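Local coordinates for pvivax hypothetical protein (Plasmodium vivax, PDB 2B30), which is of unknown function but is probably a magnesium-dependent phosphatase of the HAD superfamily, Cof-like subfamily IIB, at residues D35-V40 with F263-A268; L244-A249 with A290-K295. One frame throughout, in Å; residues are numbered along the deposited sequence.

Contact 1: D35-V40 with F263-A268; sequences DGTLFV and FAVANA. With CA (calcium ion), chain E.
The amide ND2 of N267 donates a hydrogen bond to the backbone O of G36 at 2.9 Å. The bond is fairly straight, with an N-H...O angle of 158°. ND2 lies in the carbonyl plane of G36 and uses a lone pair of the oxygen. The oxygen in turn lies close to the amide plane of N267. CG of N267 sits between the backbone N and the carbonyl carbon (chi1 51°), and chi2 then turns the ND2 end of the amide to G36. The other end of the amide, OD1, accepts from the backbone N of H284, so both ends hold the amide in its rotation. N267 sits in a type I turn from V265 to A268, closed by A268 N to V265 O at 2.8 Å. At the start of that turn V265 points at the other segment. Its CG2 rests against G36 O at 3.5 Å, and its CG1 lies 4.3 Å from T37 CG2. The T37 hydroxyl is hydrogen-bonded to OD2 of D33, a calcium ligand. G36 follows D35, whose backbone O binds the calcium ion at 2.3 Å. D33 and D248 complete the protein ligands of the metal. The loop after strand 261-264 meets the helical turn that follows strand 29-33, in the DxDGT motif of the HAD fold, where the first aspartate and the backbone O of the second bind the metal.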
loop_
_atom_site.group_PDB
_atom_site.type_symbol
_atom_site.label_atom_id
_atom_site.label_comp_id
_atom_site.label_asym_id
_atom_site.label_seq_id
_atom_site.Cartn_x
_atom_site.Cartn_y
_atom_site.Cartn_z
ATOM N N ASP A 35 -6.637 17.347 9.322
ATOM C CA ASP A 35 -5.748 18.496 9.526
ATOM C C ASP A 35 -5.019 18.818 8.254
ATOM O O ASP A 35 -4.551 17.914 7.551
ATOM C CB ASP A 35 -4.707 18.232 10.607
ATOM C CG ASP A 35 -5.325 17.974 11.937
ATOM O OD1 ASP A 35 -5.948 16.897 12.085
ATOM O OD2 ASP A 35 -5.199 18.844 12.822
ATOM N N GLY A 36 -4.907 20.109 7.966
ATOM C CA GLY A 36 -4.253 20.570 6.751
ATOM C C GLY A 36 -5.164 20.541 5.540
ATOM O O GLY A 36 -4.825 21.110 4.505
ATOM N N THR A 37 -6.318 19.890 5.665
ATOM C CA THR A 37 -7.271 19.778 4.569
ATOM C C THR A 37 -8.600 20.376 5.018
ATOM O O THR A 37 -8.964 21.456 4.579
ATOM C CB THR A 37 -7.431 18.298 4.104
ATOM O OG1 THR A 37 -6.157 17.775 3.694
ATOM C CG2 THR A 37 -8.408 18.192 2.952
ATOM N N LEU A 38 -9.300 19.689 5.914
ATOM C CA LEU A 38 -10.601 20.135 6.412
ATOM C C LEU A 38 -10.457 21.051 7.650
ATOM O O LEU A 38 -11.144 22.061 7.762
ATOM C CB LEU A 38 -11.448 18.907 6.759
ATOM C CG LEU A 38 -12.952 19.071 6.977
ATOM C CD1 LEU A 38 -13.653 19.413 5.674
ATOM C CD2 LEU A 38 -13.546 17.793 7.567
ATOM N N PHE A 39 -9.563 20.690 8.567
ATOM C CA PHE A 39 -9.338 21.440 9.798
ATOM C C PHE A 39 -8.080 22.289 9.663
ATOM O O PHE A 39 -7.013 21.749 9.354
ATOM C CB PHE A 39 -9.166 20.458 10.951
ATOM C CG PHE A 39 -8.935 21.106 12.286
ATOM C CD1 PHE A 39 -9.977 21.225 13.199
ATOM C CD2 PHE A 39 -7.671 21.570 12.642
ATOM C CE1 PHE A 39 -9.768 21.806 14.436
ATOM C CE2 PHE A 39 -7.459 22.155 13.880
ATOM C CZ PHE A 39 -8.512 22.272 14.780
ATOM N N VAL A 40 -8.201 23.597 9.935
ATOM C CA VAL A 40 -7.129 24.565 9.656
ATOM C C VAL A 40 -6.175 24.769 10.850
ATOM O O VAL A 40 -4.982 24.482 10.741
ATOM C CB VAL A 40 -7.715 25.925 9.195
ATOM C CG1 VAL A 40 -6.612 26.897 8.800
ATOM C CG2 VAL A 40 -8.679 25.730 8.030
ATOM N N PHE A 263 -6.796 14.544 -4.907
ATOM C CA PHE A 263 -6.529 15.966 -4.940
ATOM C C PHE A 263 -5.702 16.397 -3.747
ATOM O O PHE A 263 -6.007 16.025 -2.614
ATOM C CB PHE A 263 -7.855 16.719 -4.981
ATOM C CG PHE A 263 -8.607 16.519 -6.260
ATOM C CD1 PHE A 263 -8.387 17.351 -7.346
ATOM C CD2 PHE A 263 -9.510 15.480 -6.393
ATOM C CE1 PHE A 263 -9.072 17.155 -8.540
ATOM C CE2 PHE A 263 -10.191 15.282 -7.580
ATOM C CZ PHE A 263 -9.967 16.121 -8.656
ATOM N N ALA A 264 -4.647 17.169 -4.008
ATOM C CA ALA A 264 -3.843 17.758 -2.932
ATOM C C ALA A 264 -4.162 19.238 -2.789
ATOM O O ALA A 264 -4.213 19.965 -3.771
ATOM C CB ALA A 264 -2.374 17.562 -3.191
ATOM N N VAL A 265 -4.392 19.678 -1.558
ATOM C CA VAL A 265 -4.637 21.097 -1.297
ATOM C C VAL A 265 -3.425 21.937 -1.697
ATOM O O VAL A 265 -2.297 21.442 -1.735
ATOM C CB VAL A 265 -4.980 21.377 0.194
ATOM C CG1 VAL A 265 -6.436 21.078 0.484
ATOM C CG2 VAL A 265 -4.072 20.585 1.137
ATOM N N ALA A 266 -3.677 23.209 -1.995
ATOM C CA ALA A 266 -2.621 24.178 -2.324
ATOM C C ALA A 266 -1.500 24.187 -1.290
ATOM O O ALA A 266 -0.321 24.341 -1.642
ATOM C CB ALA A 266 -3.213 25.559 -2.434
ATOM N N ASN A 267 -1.866 24.021 -0.019
ATOM C CA ASN A 267 -0.878 23.971 1.066
ATOM C C ASN A 267 -0.242 22.593 1.304
ATOM O O ASN A 267 0.464 22.398 2.287
ATOM C CB ASN A 267 -1.487 24.489 2.373
ATOM C CG ASN A 267 -2.803 23.826 2.718
ATOM O OD1 ASN A 267 -3.831 24.101 2.100
ATOM N ND2 ASN A 267 -2.790 22.977 3.730
ATOM N N ALA A 268 -0.468 21.643 0.404
ATOM C CA ALA A 268 0.040 20.297 0.605
ATOM C C ALA A 268 1.550 20.275 0.532
ATOM O O ALA A 268 2.171 21.175 -0.020
ATOM C CB ALA A 268 -0.541 19.348 -0.416
HETATM CA CA CA E . -3.558 15.834 7.297
#

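Contact 2: L244-A249 with A290-K295; sequences LVVGDA and AYLLKK. With CA (calcium ion), chain E.
L292 extends from helix 288-297 with CG anti to its backbone N (chi1 179°), which sends CG and the two methyls out toward strand 243-247. L244 also has CG anti to N (chi1 172°), and its methyls come to meet them. The two leucines touch tip to tip. CD2 of L244 is 4.1 Å from CD2 of L292, and the two CD1 atoms are 4.2 Å apart. V246, two residues along the strand, points to the same face. It also approaches L292 tip to tip. The CD2 methyl of L292 reaches its CB at 3.9 Å and its CG2 at 4.0 Å. One methyl of L292 therefore meets both strand residues. No hydrogen bond crosses here, and the contact is wholly apolar. This is helix-on-sheet packing in the Rossmann-like core of the HAD fold: strand 243-247 lies between strands 29-33 and 261-264, parallel to both, and helix 288-297 packs on one face. F263 of strand 261-264 also touches L292, and L30 of strand 29-33 meets L293, so the helix spans neighbouring strands. The strand ends at G247, and the chain then delivers D248 to the calcium ion. OD1 of D248 binds the metal at 2.6 Å, alongside D33 and the backbone O of D35. The backbone N atoms of D248 and A249 both donate to OD2 of D252.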
loop_
_atom_site.group_PDB
_atom_site.type_symbol
_atom_site.label_atom_id
_atom_site.label_comp_id
_atom_site.label_asym_id
_atom_site.label_seq_id
_atom_site.Cartn_x
_atom_site.Cartn_y
_atom_site.Cartn_z
ATOM N N LEU A 244 -13.341 9.586 -4.429
ATOM C CA LEU A 244 -12.635 10.864 -4.484
ATOM C C LEU A 244 -11.978 11.169 -3.149
ATOM O O LEU A 244 -12.629 11.131 -2.104
ATOM C CB LEU A 244 -13.558 12.023 -4.861
ATOM C CG LEU A 244 -12.902 13.421 -4.742
ATOM C CD1 LEU A 244 -13.099 14.217 -6.000
ATOM C CD2 LEU A 244 -13.395 14.194 -3.533
ATOM N N VAL A 245 -10.702 11.535 -3.209
ATOM C CA VAL A 245 -9.874 11.688 -2.019
ATOM C C VAL A 245 -9.083 13.003 -2.072
ATOM O O VAL A 245 -8.705 13.464 -3.154
ATOM C CB VAL A 245 -8.927 10.467 -1.853
ATOM C CG1 VAL A 245 -7.932 10.382 -2.980
ATOM C CG2 VAL A 245 -8.201 10.513 -0.525
ATOM N N VAL A 246 -8.850 13.599 -0.902
ATOM C CA VAL A 246 -8.137 14.864 -0.808
ATOM C C VAL A 246 -7.262 14.902 0.462
ATOM O O VAL A 246 -7.682 14.447 1.524
ATOM C CB VAL A 246 -9.133 16.090 -0.926
ATOM C CG1 VAL A 246 -10.141 16.108 0.195
ATOM C CG2 VAL A 246 -8.377 17.413 -0.986
ATOM N N GLY A 247 -6.041 15.425 0.342
ATOM C CA GLY A 247 -5.080 15.390 1.449
ATOM C C GLY A 247 -3.902 16.338 1.295
ATOM O O GLY A 247 -3.894 17.183 0.400
ATOM N N ASP A 248 -2.900 16.200 2.164
ATOM C CA ASP A 248 -1.862 17.219 2.257
ATOM C C ASP A 248 -0.467 16.768 2.677
ATOM O O ASP A 248 0.508 17.451 2.354
ATOM C CB ASP A 248 -2.315 18.317 3.226
ATOM C CG ASP A 248 -2.277 17.868 4.665
ATOM O OD1 ASP A 248 -2.985 16.905 5.005
ATOM O OD2 ASP A 248 -1.531 18.469 5.462
ATOM N N ALA A 249 -0.359 15.643 3.380
ATOM C CA ALA A 249 0.868 15.303 4.093
ATOM C C ALA A 249 1.387 13.887 3.778
ATOM O O ALA A 249 0.847 13.177 2.921
ATOM C CB ALA A 249 0.625 15.466 5.587
ATOM N N ALA A 290 -14.710 22.517 0.561
ATOM C CA ALA A 290 -15.885 23.192 -0.008
ATOM C C ALA A 290 -15.733 23.402 -1.522
ATOM O O ALA A 290 -16.627 23.049 -2.293
ATOM C CB ALA A 290 -16.127 24.528 0.699
ATOM N N TYR A 291 -14.586 23.948 -1.928
ATOM C CA TYR A 291 -14.265 24.190 -3.341
ATOM C C TYR A 291 -14.336 22.931 -4.201
ATOM O O TYR A 291 -14.921 22.947 -5.282
ATOM C CB TYR A 291 -12.868 24.806 -3.463
ATOM C CG TYR A 291 -12.378 24.976 -4.890
ATOM C CD1 TYR A 291 -12.757 26.083 -5.648
ATOM C CD2 TYR A 291 -11.525 24.039 -5.475
ATOM C CE1 TYR A 291 -12.312 26.246 -6.951
ATOM C CE2 TYR A 291 -11.069 24.200 -6.776
ATOM C CZ TYR A 291 -11.472 25.303 -7.512
ATOM O OH TYR A 291 -11.041 25.474 -8.808
ATOM N N LEU A 292 -13.736 21.847 -3.720
ATOM C CA LEU A 292 -13.696 20.600 -4.471
ATOM C C LEU A 292 -15.067 19.929 -4.515
ATOM O O LEU A 292 -15.503 19.491 -5.575
ATOM C CB LEU A 292 -12.647 19.660 -3.874
ATOM C CG LEU A 292 -12.419 18.269 -4.471
ATOM C CD1 LEU A 292 -12.305 18.299 -5.978
ATOM C CD2 LEU A 292 -11.167 17.661 -3.862
ATOM N N LEU A 293 -15.759 19.865 -3.382
ATOM C CA LEU A 293 -17.071 19.204 -3.340
ATOM C C LEU A 293 -18.089 19.901 -4.255
ATOM O O LEU A 293 -18.921 19.230 -4.882
ATOM C CB LEU A 293 -17.620 19.122 -1.907
ATOM C CG LEU A 293 -16.809 18.390 -0.828
ATOM C CD1 LEU A 293 -17.727 17.932 0.301
ATOM C CD2 LEU A 293 -16.037 17.202 -1.387
ATOM N N LYS A 294 -18.017 21.232 -4.336
ATOM C CA LYS A 294 -18.879 21.996 -5.239
ATOM C C LYS A 294 -18.665 21.553 -6.695
ATOM O O LYS A 294 -19.627 21.358 -7.444
ATOM C CB LYS A 294 -18.639 23.508 -5.085
ATOM N N LYS A 295 -17.410 21.363 -7.081
ATOM C CA LYS A 295 -17.103 20.914 -8.443
ATOM C C LYS A 295 -17.502 19.454 -8.680
ATOM O O LYS A 295 -17.840 19.068 -9.807
ATOM C CB LYS A 295 -15.624 21.152 -8.782
ATOM C CG LYS A 295 -15.233 22.637 -8.721
ATOM C CD LYS A 295 -14.381 23.074 -9.907
ATOM C CE LYS A 295 -14.291 24.600 -10.033
ATOM N NZ LYS A 295 -15.553 25.244 -10.534
HETATM CA CA CA E . -3.558 15.834 7.297
#

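Contacts 1 and 2 lie side by side, their centres about 8 Å apart, and both reach the parallel part of the large sheet. Strands 261-264 and 243-247 are neighbours there. F263 N is hydrogen-bonded to V245 O at 2.8 Å, and F263 O accepts from G247 N at 3.0 Å. Contact 2 is buried and purely apolar, on the face of the sheet under helix 288-297. Contact 1 is partly buried at the C-terminal ends of the strands, and there one side-chain-to-backbone hydrogen bond joins two turns. Each contact supplies a calcium ligand: 35-40 gives a backbone oxygen, 244-249 a carboxylate. The segments of the two contacts alternate along the chain.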